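Local structure of putative nucleotide sugar epimerase/ dehydratase (Bordetella bronchiseptica, 2Q1S) at residues D101-L106 and K141-V146; N210-G215 and D345-T350. The protein binds NAD(H) in a Rossmann fold and probably acts as a nucleotide-sugar epimerase or dehydratase in the biosynthesis of the lipopolysaccharide O-antigen. All coordinates share one frame; numbering follows the deposited sequence.

Contact 1: residues D101-L106 and K141-V146. With NAI (1,4-dihydronicotinamide adenine dinucleotide), chain B.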
ATOM      1  N   ASP A 101     -26.404   2.509  -6.371  1.00 33.74           N
ATOM      2  CA  ASP A 101     -26.748   2.007  -5.063  1.00 33.81           C
ATOM      3  C   ASP A 101     -25.647   1.127  -4.485  1.00 34.61           C
ATOM      4  O   ASP A 101     -25.435   1.114  -3.274  1.00 34.46           O
ATOM      5  CB  ASP A 101     -28.070   1.243  -5.147  1.00 32.98           C
ATOM      6  CG  ASP A 101     -29.177   2.108  -5.665  1.00 33.79           C
ATOM      7  OD1 ASP A 101     -29.507   3.102  -5.003  1.00 33.33           O
ATOM      8  OD2 ASP A 101     -29.671   1.808  -6.768  1.00 33.65           O
ATOM      9  N   TYR A 102     -25.010   0.359  -5.354  1.00 34.36           N
ATOM     10  CA  TYR A 102     -23.956  -0.593  -4.947  1.00 34.52           C
ATOM     11  C   TYR A 102     -22.841  -0.559  -5.909  1.00 35.21           C
ATOM     12  O   TYR A 102     -23.030  -0.375  -7.117  1.00 35.07           O
ATOM     13  CB  TYR A 102     -24.508  -2.025  -4.829  1.00 35.18           C
ATOM     14  CG  TYR A 102     -25.570  -2.144  -3.775  1.00 32.70           C
ATOM     15  CD1 TYR A 102     -25.227  -2.250  -2.422  1.00 36.97           C
ATOM     16  CD2 TYR A 102     -26.945  -2.094  -4.097  1.00 35.61           C
ATOM     17  CE1 TYR A 102     -26.173  -2.318  -1.426  1.00 35.30           C
ATOM     18  CE2 TYR A 102     -27.924  -2.156  -3.108  1.00 35.99           C
ATOM     19  CZ  TYR A 102     -27.557  -2.290  -1.743  1.00 35.00           C
ATOM     20  OH  TYR A 102     -28.514  -2.352  -0.745  1.00 35.63           O
ATOM     21  N   VAL A 103     -21.627  -0.670  -5.368  1.00 34.79           N
ATOM     22  CA  VAL A 103     -20.437  -0.827  -6.201  1.00 36.14           C
ATOM     23  C   VAL A 103     -19.708  -2.065  -5.734  1.00 36.33           C
ATOM     24  O   VAL A 103     -19.551  -2.265  -4.553  1.00 37.21           O
ATOM     25  CB  VAL A 103     -19.476   0.425  -6.083  1.00 34.89           C
ATOM     26  CG1 VAL A 103     -18.083   0.163  -6.708  1.00 37.07           C
ATOM     27  CG2 VAL A 103     -20.123   1.658  -6.667  1.00 37.33           C
ATOM     28  N   PHE A 104     -19.355  -2.926  -6.673  1.00 35.84           N
ATOM     29  CA  PHE A 104     -18.492  -4.107  -6.412  1.00 36.16           C
ATOM     30  C   PHE A 104     -17.162  -3.849  -7.087  1.00 36.43           C
ATOM     31  O   PHE A 104     -17.133  -3.638  -8.265  1.00 35.24           O
ATOM     32  CB  PHE A 104     -19.129  -5.383  -6.972  1.00 36.01           C
ATOM     33  CG  PHE A 104     -20.427  -5.748  -6.311  1.00 36.11           C
ATOM     34  CD1 PHE A 104     -21.645  -5.213  -6.770  1.00 36.87           C
ATOM     35  CD2 PHE A 104     -20.460  -6.571  -5.181  1.00 35.06           C
ATOM     36  CE1 PHE A 104     -22.861  -5.533  -6.165  1.00 35.79           C
ATOM     37  CE2 PHE A 104     -21.681  -6.929  -4.579  1.00 36.92           C
ATOM     38  CZ  PHE A 104     -22.890  -6.370  -5.054  1.00 36.14           C
ATOM     39  N   HIS A 105     -16.073  -3.802  -6.291  1.00 36.19           N
ATOM     40  CA  HIS A 105     -14.755  -3.565  -6.839  1.00 36.49           C
ATOM     41  C   HIS A 105     -13.951  -4.867  -6.879  1.00 35.58           C
ATOM     42  O   HIS A 105     -13.463  -5.319  -5.790  1.00 36.42           O
ATOM     43  CB  HIS A 105     -14.059  -2.475  -5.997  1.00 37.89           C
ATOM     44  CG  HIS A 105     -12.637  -2.291  -6.396  1.00 38.76           C
ATOM     45  ND1 HIS A 105     -12.192  -2.534  -7.671  1.00 41.51           N
ATOM     46  CD2 HIS A 105     -11.544  -1.967  -5.661  1.00 38.36           C
ATOM     47  CE1 HIS A 105     -10.875  -2.346  -7.725  1.00 38.87           C
ATOM     48  NE2 HIS A 105     -10.466  -2.001  -6.512  1.00 38.19           N
ATOM     49  N   LEU A 106     -13.994  -5.509  -8.054  1.00 37.06           N
ATOM     50  CA  LEU A 106     -13.360  -6.824  -8.279  1.00 39.80           C
ATOM     51  C   LEU A 106     -12.108  -6.791  -9.120  1.00 39.37           C
ATOM     52  O   LEU A 106     -11.539  -7.834  -9.422  1.00 40.66           O
ATOM     53  CB  LEU A 106     -14.367  -7.843  -8.878  1.00 40.38           C
ATOM     54  CG  LEU A 106     -15.739  -7.841  -8.210  1.00 41.83           C
ATOM     55  CD1 LEU A 106     -16.609  -8.850  -9.002  1.00 44.91           C
ATOM     56  CD2 LEU A 106     -15.681  -8.179  -6.763  1.00 42.08           C
ATOM     57  N   LYS A 141     -23.677   9.992  -2.414  1.00 38.40           N
ATOM     58  CA  LYS A 141     -24.681   9.921  -1.367  1.00 38.82           C
ATOM     59  C   LYS A 141     -25.708   8.801  -1.582  1.00 38.16           C
ATOM     60  O   LYS A 141     -26.339   8.356  -0.627  1.00 38.91           O
ATOM     61  CB  LYS A 141     -25.416  11.278  -1.247  1.00 38.14           C
ATOM     62  CG  LYS A 141     -24.543  12.450  -0.719  1.00 41.85           C
ATOM     63  CD  LYS A 141     -24.151  12.153   0.731  1.00 45.65           C
ATOM     64  CE  LYS A 141     -23.485  13.312   1.446  1.00 50.28           C
ATOM     65  NZ  LYS A 141     -22.103  13.498   1.001  1.00 50.94           N
ATOM     66  N   ARG A 142     -25.843   8.344  -2.821  1.00 38.32           N
ATOM     67  CA  ARG A 142     -26.795   7.270  -3.140  1.00 38.62           C
ATOM     68  C   ARG A 142     -26.202   5.903  -2.768  1.00 38.50           C
ATOM     69  O   ARG A 142     -26.937   4.939  -2.639  1.00 38.37           O
ATOM     70  CB  ARG A 142     -27.137   7.299  -4.631  1.00 38.76           C
ATOM     71  CG  ARG A 142     -28.251   6.332  -4.989  1.00 37.90           C
ATOM     72  CD  ARG A 142     -28.819   6.558  -6.381  1.00 37.92           C
ATOM     73  NE  ARG A 142     -29.577   5.381  -6.817  1.00 37.41           N
ATOM     74  CZ  ARG A 142     -30.177   5.239  -7.989  1.00 37.14           C
ATOM     75  NH1 ARG A 142     -30.256   6.254  -8.843  1.00 37.29           N
ATOM     76  NH2 ARG A 142     -30.764   4.088  -8.278  1.00 39.03           N
ATOM     77  N   LEU A 143     -24.874   5.834  -2.593  1.00 39.66           N
ATOM     78  CA  LEU A 143     -24.216   4.550  -2.257  1.00 40.73           C
ATOM     79  C   LEU A 143     -24.643   3.940  -0.969  1.00 39.95           C
ATOM     80  O   LEU A 143     -24.524   4.591   0.071  1.00 43.20           O
ATOM     81  CB  LEU A 143     -22.730   4.752  -2.095  1.00 41.50           C
ATOM     82  CG  LEU A 143     -21.963   4.797  -3.360  1.00 42.76           C
ATOM     83  CD1 LEU A 143     -20.502   5.123  -3.017  1.00 40.39           C
ATOM     84  CD2 LEU A 143     -22.020   3.450  -4.109  1.00 42.98           C
ATOM     85  N   LYS A 144     -25.149   2.709  -1.006  1.00 40.59           N
ATOM     86  CA  LYS A 144     -25.426   1.943   0.201  1.00 41.06           C
ATOM     87  C   LYS A 144     -24.215   1.121   0.638  1.00 38.98           C
ATOM     88  O   LYS A 144     -24.031   0.952   1.835  1.00 39.28           O
ATOM     89  CB  LYS A 144     -26.607   0.958   0.042  1.00 42.28           C
ATOM     90  CG  LYS A 144     -27.991   1.454   0.452  1.00 46.37           C
ATOM     91  CD  LYS A 144     -28.358   2.704  -0.315  1.00 48.59           C
ATOM     92  CE  LYS A 144     -29.105   2.361  -1.560  1.00 46.43           C
ATOM     93  NZ  LYS A 144     -29.629   3.602  -2.245  1.00 39.08           N
ATOM     94  N   LYS A 145     -23.521   0.501  -0.314  1.00 39.12           N
ATOM     95  CA  LYS A 145     -22.377  -0.372   0.005  1.00 39.33           C
ATOM     96  C   LYS A 145     -21.436  -0.436  -1.142  1.00 38.71           C
ATOM     97  O   LYS A 145     -21.841  -0.382  -2.299  1.00 38.48           O
ATOM     98  CB  LYS A 145     -22.847  -1.791   0.366  1.00 39.40           C
ATOM     99  CG  LYS A 145     -22.171  -2.393   1.646  1.00 39.34           C
ATOM    100  CD  LYS A 145     -22.504  -1.627   2.927  1.00 39.15           C
ATOM    101  CE  LYS A 145     -23.983  -1.773   3.315  1.00 40.71           C
ATOM    102  NZ  LYS A 145     -24.298  -3.178   3.679  1.00 40.78           N
ATOM    103  N   VAL A 146     -20.155  -0.486  -0.764  1.00 38.67           N
ATOM    104  CA  VAL A 146     -19.051  -0.719  -1.691  1.00 38.46           C
ATOM    105  C   VAL A 146     -18.339  -1.988  -1.246  1.00 38.20           C
ATOM    106  O   VAL A 146     -17.769  -1.998  -0.162  1.00 38.31           O
ATOM    107  CB  VAL A 146     -18.028   0.483  -1.684  1.00 40.43           C
ATOM    108  CG1 VAL A 146     -16.894   0.198  -2.638  1.00 42.14           C
ATOM    109  CG2 VAL A 146     -18.792   1.768  -2.052  1.00 41.00           C
TER
HETATM  110  PA  NAI B 358     -10.063 -11.908 -13.132  1.00 26.26           P
HETATM  111  O1A NAI B 358      -8.688 -11.570 -13.585  1.00 27.38           O
HETATM  112  O2A NAI B 358     -10.930 -12.844 -14.006  1.00 27.58           O
HETATM  113  O5B NAI B 358     -10.889 -10.643 -12.811  1.00 24.32           O
HETATM  114  C5B NAI B 358     -10.342  -9.335 -12.611  1.00 25.68           C
HETATM  115  C4B NAI B 358     -10.905  -8.354 -13.625  1.00 25.86           C
HETATM  116  O4B NAI B 358     -10.302  -7.083 -13.413  1.00 25.52           O
HETATM  117  C3B NAI B 358     -10.570  -8.790 -15.077  1.00 27.51           C
HETATM  118  O3B NAI B 358     -11.769  -8.799 -15.870  1.00 26.53           O
HETATM  119  C2B NAI B 358      -9.653  -7.675 -15.560  1.00 26.06           C
HETATM  120  O2B NAI B 358      -9.705  -7.335 -16.980  1.00 27.11           O
HETATM  121  C1B NAI B 358     -10.127  -6.489 -14.718  1.00 24.21           C
HETATM  122  N9A NAI B 358      -9.186  -5.386 -14.632  1.00 24.91           N
HETATM  123  C8A NAI B 358      -7.825  -5.464 -14.517  1.00 24.42           C
HETATM  124  N7A NAI B 358      -7.324  -4.231 -14.421  1.00 23.62           N
HETATM  125  C5A NAI B 358      -8.338  -3.321 -14.456  1.00 25.90           C
HETATM  126  C6A NAI B 358      -8.489  -1.860 -14.406  1.00 25.81           C
HETATM  127  N6A NAI B 358      -7.451  -1.024 -14.288  1.00 25.19           N
HETATM  128  N1A NAI B 358      -9.740  -1.307 -14.476  1.00 25.88           N
HETATM  129  C2A NAI B 358     -10.809  -2.140 -14.604  1.00 25.34           C
HETATM  130  N3A NAI B 358     -10.783  -3.482 -14.651  1.00 25.66           N
HETATM  131  C4A NAI B 358      -9.572  -4.139 -14.574  1.00 25.41           C
HETATM  132  O3  NAI B 358      -9.829 -12.613 -11.716  1.00 25.79           O
HETATM  133  PN  NAI B 358     -10.919 -13.100 -10.613  1.00 27.64           P
HETATM  134  O1N NAI B 358     -10.504 -14.372 -10.064  1.00 29.13           O
HETATM  135  O2N NAI B 358     -12.275 -12.854 -11.226  1.00 28.29           O
HETATM  136  O5D NAI B 358     -10.739 -11.929  -9.481  1.00 28.03           O
HETATM  137  C5D NAI B 358     -11.827 -11.079  -9.078  1.00 28.88           C
HETATM  138  C4D NAI B 358     -11.446 -10.468  -7.728  1.00 26.97           C
HETATM  139  O4D NAI B 358     -11.380 -11.494  -6.767  1.00 26.65           O
HETATM  140  C3D NAI B 358     -10.039  -9.868  -7.724  1.00 26.52           C
HETATM  141  O3D NAI B 358     -10.101  -8.646  -6.977  1.00 24.17           O
HETATM  142  C2D NAI B 358      -9.197 -10.906  -7.047  1.00 28.71           C
HETATM  143  O2D NAI B 358      -8.030 -10.315  -6.416  1.00 27.69           O
HETATM  144  C1D NAI B 358     -10.145 -11.464  -6.022  1.00 30.17           C
HETATM  145  N1N NAI B 358      -9.814 -12.792  -5.578  1.00 30.03           N
HETATM  146  C2N NAI B 358      -9.993 -13.902  -6.367  1.00 32.97           C
HETATM  147  C3N NAI B 358      -9.687 -15.175  -5.895  1.00 29.63           C
HETATM  148  C7N NAI B 358      -9.863 -16.418  -6.762  1.00 31.26           C
HETATM  149  O7N NAI B 358      -9.594 -17.504  -6.275  1.00 31.06           O
HETATM  150  N7N NAI B 358     -10.342 -16.233  -8.018  1.00 32.02           N
HETATM  151  C4N NAI B 358      -9.238 -15.350  -4.558  1.00 31.53           C
HETATM  152  C5N NAI B 358      -9.101 -14.180  -3.756  1.00 31.23           C
HETATM  153  C6N NAI B 358      -9.429 -12.932  -4.283  1.00 33.46           C

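Contact 2: residues N210-G215 and D345-T350. With NAI (1,4-dihydronicotinamide adenine dinucleotide), chain B.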
ATOM      1  N   ASN A 210      -9.360 -19.447  -3.595  1.00 45.58           N
ATOM      2  CA  ASN A 210      -9.579 -20.721  -4.258  1.00 47.53           C
ATOM      3  C   ASN A 210     -10.979 -20.884  -4.842  1.00 47.77           C
ATOM      4  O   ASN A 210     -11.614 -21.955  -4.737  1.00 47.57           O
ATOM      5  CB  ASN A 210      -9.171 -21.846  -3.314  1.00 48.83           C
ATOM      6  CG  ASN A 210      -7.685 -21.796  -3.016  1.00 50.45           C
ATOM      7  OD1 ASN A 210      -6.862 -21.804  -3.945  1.00 57.09           O
ATOM      8  ND2 ASN A 210      -7.345 -21.755  -1.767  1.00 52.14           N
ATOM      9  N   VAL A 211     -11.443 -19.799  -5.460  1.00 46.79           N
ATOM     10  CA  VAL A 211     -12.679 -19.825  -6.265  1.00 46.14           C
ATOM     11  C   VAL A 211     -12.473 -20.661  -7.533  1.00 46.23           C
ATOM     12  O   VAL A 211     -11.391 -20.668  -8.136  1.00 45.48           O
ATOM     13  CB  VAL A 211     -13.134 -18.403  -6.653  1.00 46.57           C
ATOM     14  CG1 VAL A 211     -14.572 -18.454  -7.181  1.00 47.05           C
ATOM     15  CG2 VAL A 211     -13.027 -17.438  -5.469  1.00 46.93           C
ATOM     16  N   TYR A 212     -13.512 -21.392  -7.935  1.00 45.11           N
ATOM     17  CA  TYR A 212     -13.430 -22.122  -9.198  1.00 45.20           C
ATOM     18  C   TYR A 212     -14.859 -22.186  -9.768  1.00 45.53           C
ATOM     19  O   TYR A 212     -15.841 -22.007  -9.025  1.00 45.27           O
ATOM     20  CB  TYR A 212     -12.861 -23.539  -8.982  1.00 45.89           C
ATOM     21  CG  TYR A 212     -13.846 -24.419  -8.270  1.00 46.25           C
ATOM     22  CD1 TYR A 212     -14.019 -24.299  -6.895  1.00 42.86           C
ATOM     23  CD2 TYR A 212     -14.674 -25.300  -8.984  1.00 48.33           C
ATOM     24  CE1 TYR A 212     -14.973 -25.098  -6.215  1.00 44.05           C
ATOM     25  CE2 TYR A 212     -15.619 -26.087  -8.344  1.00 43.47           C
ATOM     26  CZ  TYR A 212     -15.774 -25.992  -6.956  1.00 46.42           C
ATOM     27  OH  TYR A 212     -16.715 -26.763  -6.301  1.00 46.37           O
ATOM     28  N   GLY A 213     -14.963 -22.390 -11.072  1.00 44.71           N
ATOM     29  CA  GLY A 213     -16.266 -22.627 -11.673  1.00 45.30           C
ATOM     30  C   GLY A 213     -16.385 -22.177 -13.121  1.00 44.92           C
ATOM     31  O   GLY A 213     -15.395 -21.814 -13.768  1.00 45.70           O
ATOM     32  N   PRO A 214     -17.621 -22.204 -13.648  1.00 44.76           N
ATOM     33  CA  PRO A 214     -17.812 -21.716 -15.016  1.00 45.13           C
ATOM     34  C   PRO A 214     -17.372 -20.262 -15.189  1.00 45.79           C
ATOM     35  O   PRO A 214     -17.500 -19.460 -14.250  1.00 46.62           O
ATOM     36  CB  PRO A 214     -19.329 -21.837 -15.231  1.00 45.45           C
ATOM     37  CG  PRO A 214     -19.817 -22.768 -14.154  1.00 45.35           C
ATOM     38  CD  PRO A 214     -18.878 -22.639 -13.004  1.00 44.51           C
ATOM     39  N   GLY A 215     -16.851 -19.932 -16.364  1.00 45.64           N
ATOM     40  CA  GLY A 215     -16.533 -18.541 -16.678  1.00 46.58           C
ATOM     41  C   GLY A 215     -15.075 -18.160 -16.477  1.00 47.31           C
ATOM     42  O   GLY A 215     -14.677 -17.090 -16.919  1.00 47.77           O
ATOM     43  N   ASP A 345     -20.357 -31.427  -6.648  1.00 44.27           N
ATOM     44  CA  ASP A 345     -21.352 -30.735  -7.471  1.00 43.42           C
ATOM     45  C   ASP A 345     -20.748 -29.578  -8.278  1.00 42.99           C
ATOM     46  O   ASP A 345     -21.053 -29.419  -9.475  1.00 42.71           O
ATOM     47  CB  ASP A 345     -22.563 -30.286  -6.638  1.00 43.83           C
ATOM     48  CG  ASP A 345     -23.259 -31.451  -5.909  1.00 45.64           C
ATOM     49  OD1 ASP A 345     -23.067 -32.636  -6.296  1.00 46.61           O
ATOM     50  OD2 ASP A 345     -24.026 -31.179  -4.953  1.00 48.74           O
ATOM     51  N   GLY A 346     -19.863 -28.800  -7.643  1.00 41.52           N
ATOM     52  CA  GLY A 346     -19.268 -27.626  -8.302  1.00 41.11           C
ATOM     53  C   GLY A 346     -18.380 -28.041  -9.463  1.00 39.97           C
ATOM     54  O   GLY A 346     -18.395 -27.438 -10.560  1.00 40.40           O
ATOM     55  N   LEU A 347     -17.636 -29.117  -9.254  1.00 40.23           N
ATOM     56  CA  LEU A 347     -16.786 -29.671 -10.316  1.00 39.23           C
ATOM     57  C   LEU A 347     -17.577 -30.182 -11.535  1.00 38.24           C
ATOM     58  O   LEU A 347     -17.206 -29.906 -12.657  1.00 38.11           O
ATOM     59  CB  LEU A 347     -15.855 -30.757  -9.772  1.00 40.17           C
ATOM     60  CG  LEU A 347     -14.595 -30.396  -8.966  1.00 41.39           C
ATOM     61  CD1 LEU A 347     -13.885 -31.643  -8.435  1.00 39.77           C
ATOM     62  CD2 LEU A 347     -13.634 -29.479  -9.750  1.00 40.92           C
ATOM     63  N   ARG A 348     -18.674 -30.905 -11.303  1.00 37.35           N
ATOM     64  CA  ARG A 348     -19.564 -31.310 -12.409  1.00 36.67           C
ATOM     65  C   ARG A 348     -20.060 -30.123 -13.211  1.00 35.98           C
ATOM     66  O   ARG A 348     -19.990 -30.128 -14.442  1.00 35.22           O
ATOM     67  CB  ARG A 348     -20.749 -32.137 -11.890  1.00 36.40           C
ATOM     68  CG  ARG A 348     -20.376 -33.543 -11.531  1.00 37.88           C
ATOM     69  CD  ARG A 348     -21.559 -34.312 -10.988  1.00 39.23           C
ATOM     70  NE  ARG A 348     -21.135 -35.588 -10.421  1.00 39.99           N
ATOM     71  N   LYS A 349     -20.539 -29.090 -12.517  1.00 35.60           N
ATOM     72  CA  LYS A 349     -21.012 -27.884 -13.178  1.00 36.72           C
ATOM     73  C   LYS A 349     -19.909 -27.218 -14.003  1.00 36.78           C
ATOM     74  O   LYS A 349     -20.143 -26.776 -15.120  1.00 37.46           O
ATOM     75  CB  LYS A 349     -21.617 -26.900 -12.168  1.00 37.00           C
ATOM     76  CG  LYS A 349     -23.031 -27.282 -11.755  1.00 38.16           C
ATOM     77  CD  LYS A 349     -23.519 -26.505 -10.547  1.00 40.93           C
ATOM     78  CE  LYS A 349     -24.990 -26.820 -10.205  1.00 41.79           C
ATOM     79  NZ  LYS A 349     -25.313 -26.366  -8.819  1.00 46.44           N
ATOM     80  N   THR A 350     -18.713 -27.122 -13.423  1.00 37.10           N
ATOM     81  CA  THR A 350     -17.559 -26.527 -14.098  1.00 36.83           C
ATOM     82  C   THR A 350     -17.110 -27.301 -15.324  1.00 36.70           C
ATOM     83  O   THR A 350     -16.889 -26.709 -16.386  1.00 36.89           O
ATOM     84  CB  THR A 350     -16.389 -26.374 -13.102  1.00 36.88           C
ATOM     85  OG1 THR A 350     -16.865 -25.686 -11.951  1.00 36.97           O
ATOM     86  CG2 THR A 350     -15.247 -25.559 -13.715  1.00 39.15           C
TER
HETATM   87  PA  NAI B 358     -10.063 -11.908 -13.132  1.00 26.26           P
HETATM   88  O1A NAI B 358      -8.688 -11.570 -13.585  1.00 27.38           O
HETATM   89  O2A NAI B 358     -10.930 -12.844 -14.006  1.00 27.58           O
HETATM   90  O5B NAI B 358     -10.889 -10.643 -12.811  1.00 24.32           O
HETATM   91  C5B NAI B 358     -10.342  -9.335 -12.611  1.00 25.68           C
HETATM   92  C4B NAI B 358     -10.905  -8.354 -13.625  1.00 25.86           C
HETATM   93  O4B NAI B 358     -10.302  -7.083 -13.413  1.00 25.52           O
HETATM   94  C3B NAI B 358     -10.570  -8.790 -15.077  1.00 27.51           C
HETATM   95  O3B NAI B 358     -11.769  -8.799 -15.870  1.00 26.53           O
HETATM   96  C2B NAI B 358      -9.653  -7.675 -15.560  1.00 26.06           C
HETATM   97  O2B NAI B 358      -9.705  -7.335 -16.980  1.00 27.11           O
HETATM   98  C1B NAI B 358     -10.127  -6.489 -14.718  1.00 24.21           C
HETATM   99  N9A NAI B 358      -9.186  -5.386 -14.632  1.00 24.91           N
HETATM  100  C8A NAI B 358      -7.825  -5.464 -14.517  1.00 24.42           C
HETATM  101  N7A NAI B 358      -7.324  -4.231 -14.421  1.00 23.62           N
HETATM  102  C5A NAI B 358      -8.338  -3.321 -14.456  1.00 25.90           C
HETATM  103  C6A NAI B 358      -8.489  -1.860 -14.406  1.00 25.81           C
HETATM  104  N6A NAI B 358      -7.451  -1.024 -14.288  1.00 25.19           N
HETATM  105  N1A NAI B 358      -9.740  -1.307 -14.476  1.00 25.88           N
HETATM  106  C2A NAI B 358     -10.809  -2.140 -14.604  1.00 25.34           C
HETATM  107  N3A NAI B 358     -10.783  -3.482 -14.651  1.00 25.66           N
HETATM  108  C4A NAI B 358      -9.572  -4.139 -14.574  1.00 25.41           C
HETATM  109  O3  NAI B 358      -9.829 -12.613 -11.716  1.00 25.79           O
HETATM  110  PN  NAI B 358     -10.919 -13.100 -10.613  1.00 27.64           P
HETATM  111  O1N NAI B 358     -10.504 -14.372 -10.064  1.00 29.13           O
HETATM  112  O2N NAI B 358     -12.275 -12.854 -11.226  1.00 28.29           O
HETATM  113  O5D NAI B 358     -10.739 -11.929  -9.481  1.00 28.03           O
HETATM  114  C5D NAI B 358     -11.827 -11.079  -9.078  1.00 28.88           C
HETATM  115  C4D NAI B 358     -11.446 -10.468  -7.728  1.00 26.97           C
HETATM  116  O4D NAI B 358     -11.380 -11.494  -6.767  1.00 26.65           O
HETATM  117  C3D NAI B 358     -10.039  -9.868  -7.724  1.00 26.52           C
HETATM  118  O3D NAI B 358     -10.101  -8.646  -6.977  1.00 24.17           O
HETATM  119  C2D NAI B 358      -9.197 -10.906  -7.047  1.00 28.71           C
HETATM  120  O2D NAI B 358      -8.030 -10.315  -6.416  1.00 27.69           O
HETATM  121  C1D NAI B 358     -10.145 -11.464  -6.022  1.00 30.17           C
HETATM  122  N1N NAI B 358      -9.814 -12.792  -5.578  1.00 30.03           N
HETATM  123  C2N NAI B 358      -9.993 -13.902  -6.367  1.00 32.97           C
HETATM  124  C3N NAI B 358      -9.687 -15.175  -5.895  1.00 29.63           C
HETATM  125  C7N NAI B 358      -9.863 -16.418  -6.762  1.00 31.26           C
HETATM  126  O7N NAI B 358      -9.594 -17.504  -6.275  1.00 31.06           O
HETATM  127  N7N NAI B 358     -10.342 -16.233  -8.018  1.00 32.02           N
HETATM  128  C4N NAI B 358      -9.238 -15.350  -4.558  1.00 31.53           C
HETATM  129  C5N NAI B 358      -9.101 -14.180  -3.756  1.00 31.23           C
HETATM  130  C6N NAI B 358      -9.429 -12.932  -4.283  1.00 33.46           C

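Contact 1: residues D101-L106 and K141-V146
Asp101 takes hold of both Arg142 and Lys144 where two neighbouring parallel strands of the Rossmann fold, 102-105 and 145-151, begin side by side; the chain between them is largely helical, as in a beta-alpha-beta crossover. The arginine grips the carboxylate side-on. Arg142 NE points almost straight at Asp101 OD1 (2.9 Å, 171° at the hydrogen), within the guanidinium plane but from above the carboxylate plane, while Arg142 NH2 meets Asp101 OD2 on the syn side at 2.9 Å. Arg142 comes to this position with CG anti to the backbone N (chi1 -173°) and the chain extended to NE. Lys144 instead folds back, bent at chi2 and chi3, and brings NZ to the anti side of Asp101 OD1 at 2.8 Å, on the opposite face of the carboxylate from Arg142 NE. Two cationic groups thus share one oxygen, which would probably keep the aspartate ionised; OD2 also accepts the backbone N-H of Asn34, on the strand beyond. Further along, Val103 N donates to Lys145 O at 3.1 Å. The edge of the Tyr102 ring lies against Lys145 CB, and Tyr102 CE1 is 3.6 Å from Lys144 CB; the ammonium of Lys145 turns away to the carbonyls of Ala274 and Gly277. The valines of the strand pair, Val103 and Val146, lie on the other face of the sheet, toward helix 128-137. There Leu137 of the helix touches both Val103 and Leu143, and Val103 CG2 packs against Leu143 CD2 at 3.7 Å.

Contact 2: residues N210-G215 and D345-T350
Tyr212 lays the edge of its ring against the backbone of helix 343-356, with Gly346 C and Leu347 N near the ring plane. Its hydroxyl end comes up against the glycine, Tyr212 OH standing 3.4 Å from Gly346 CA, a close approach to bare backbone. Tyr212 CE2 reaches Leu347 CD2 at 4.2 Å. The ring arrives there because CG sits between the backbone N and the carbonyl carbon (chi1 71°), directing it at the helix. Beside it, Thr350 meets the chain just beyond the strand: Thr350 OG1 lies 3.1 Å from Gly213 CA and 3.7 Å from Tyr212 CD2, while Thr350 CG2 rests 3.6 Å from Gly213 C. Pro214 CD comes up to the same hydroxyl, the two side chains crossing at about a right angle.

The threonine hydroxyl is fixed from within its own helix. Thr350 OG1, beside the backbone N (chi1 -52°), donates to Gly346 O at 2.7 Å from above the carbonyl plane, and that oxygen also accepts the helical bond from Thr350 N. The contact thus packs a helix near the C-terminus against the end of strand 203-212, at the exit from the sheet of this extended short-chain dehydrogenase/reductase fold. Phe262 of the adjacent strand touches Pro214, Lys349 and Thr350, and helix 234-243 adds Thr235 against Tyr212 and Leu347.

At the other end of the strand segment lies the cofactor. Val211 N donates to the nicotinamide carboxamide oxygen O7N of NADH at 3.1 Å, and Val211 CG2 lies 3.6 Å from C7N of NADH. Asn210, which lines the same pocket, has its side-chain OD1 held by Arg258 NH1.

Contacts 1 and 2 lie on opposite sides of the centre of the chain, their own centres 27 Å apart and their nearest atoms about 10 Å apart, without touching. One sheet joins them: strand 145-151 of contact 1 is a direct neighbour of strand 203-212 of contact 2. NADH bridges the distance between them. Leu106, just past the strand of contact 1, lies beside the nicotinamide ribose; Leu106 O lies 3.0 Å from O3D of NADH, at most a weak hydrogen bond, whereas Val211 of contact 2 binds the carboxamide. The salt-bridge network of contact 1 and the helix packing of contact 2 thus sit outward of the cofactor; in each contact only the first segment, 101-106 or 210-215, reaches its pocket.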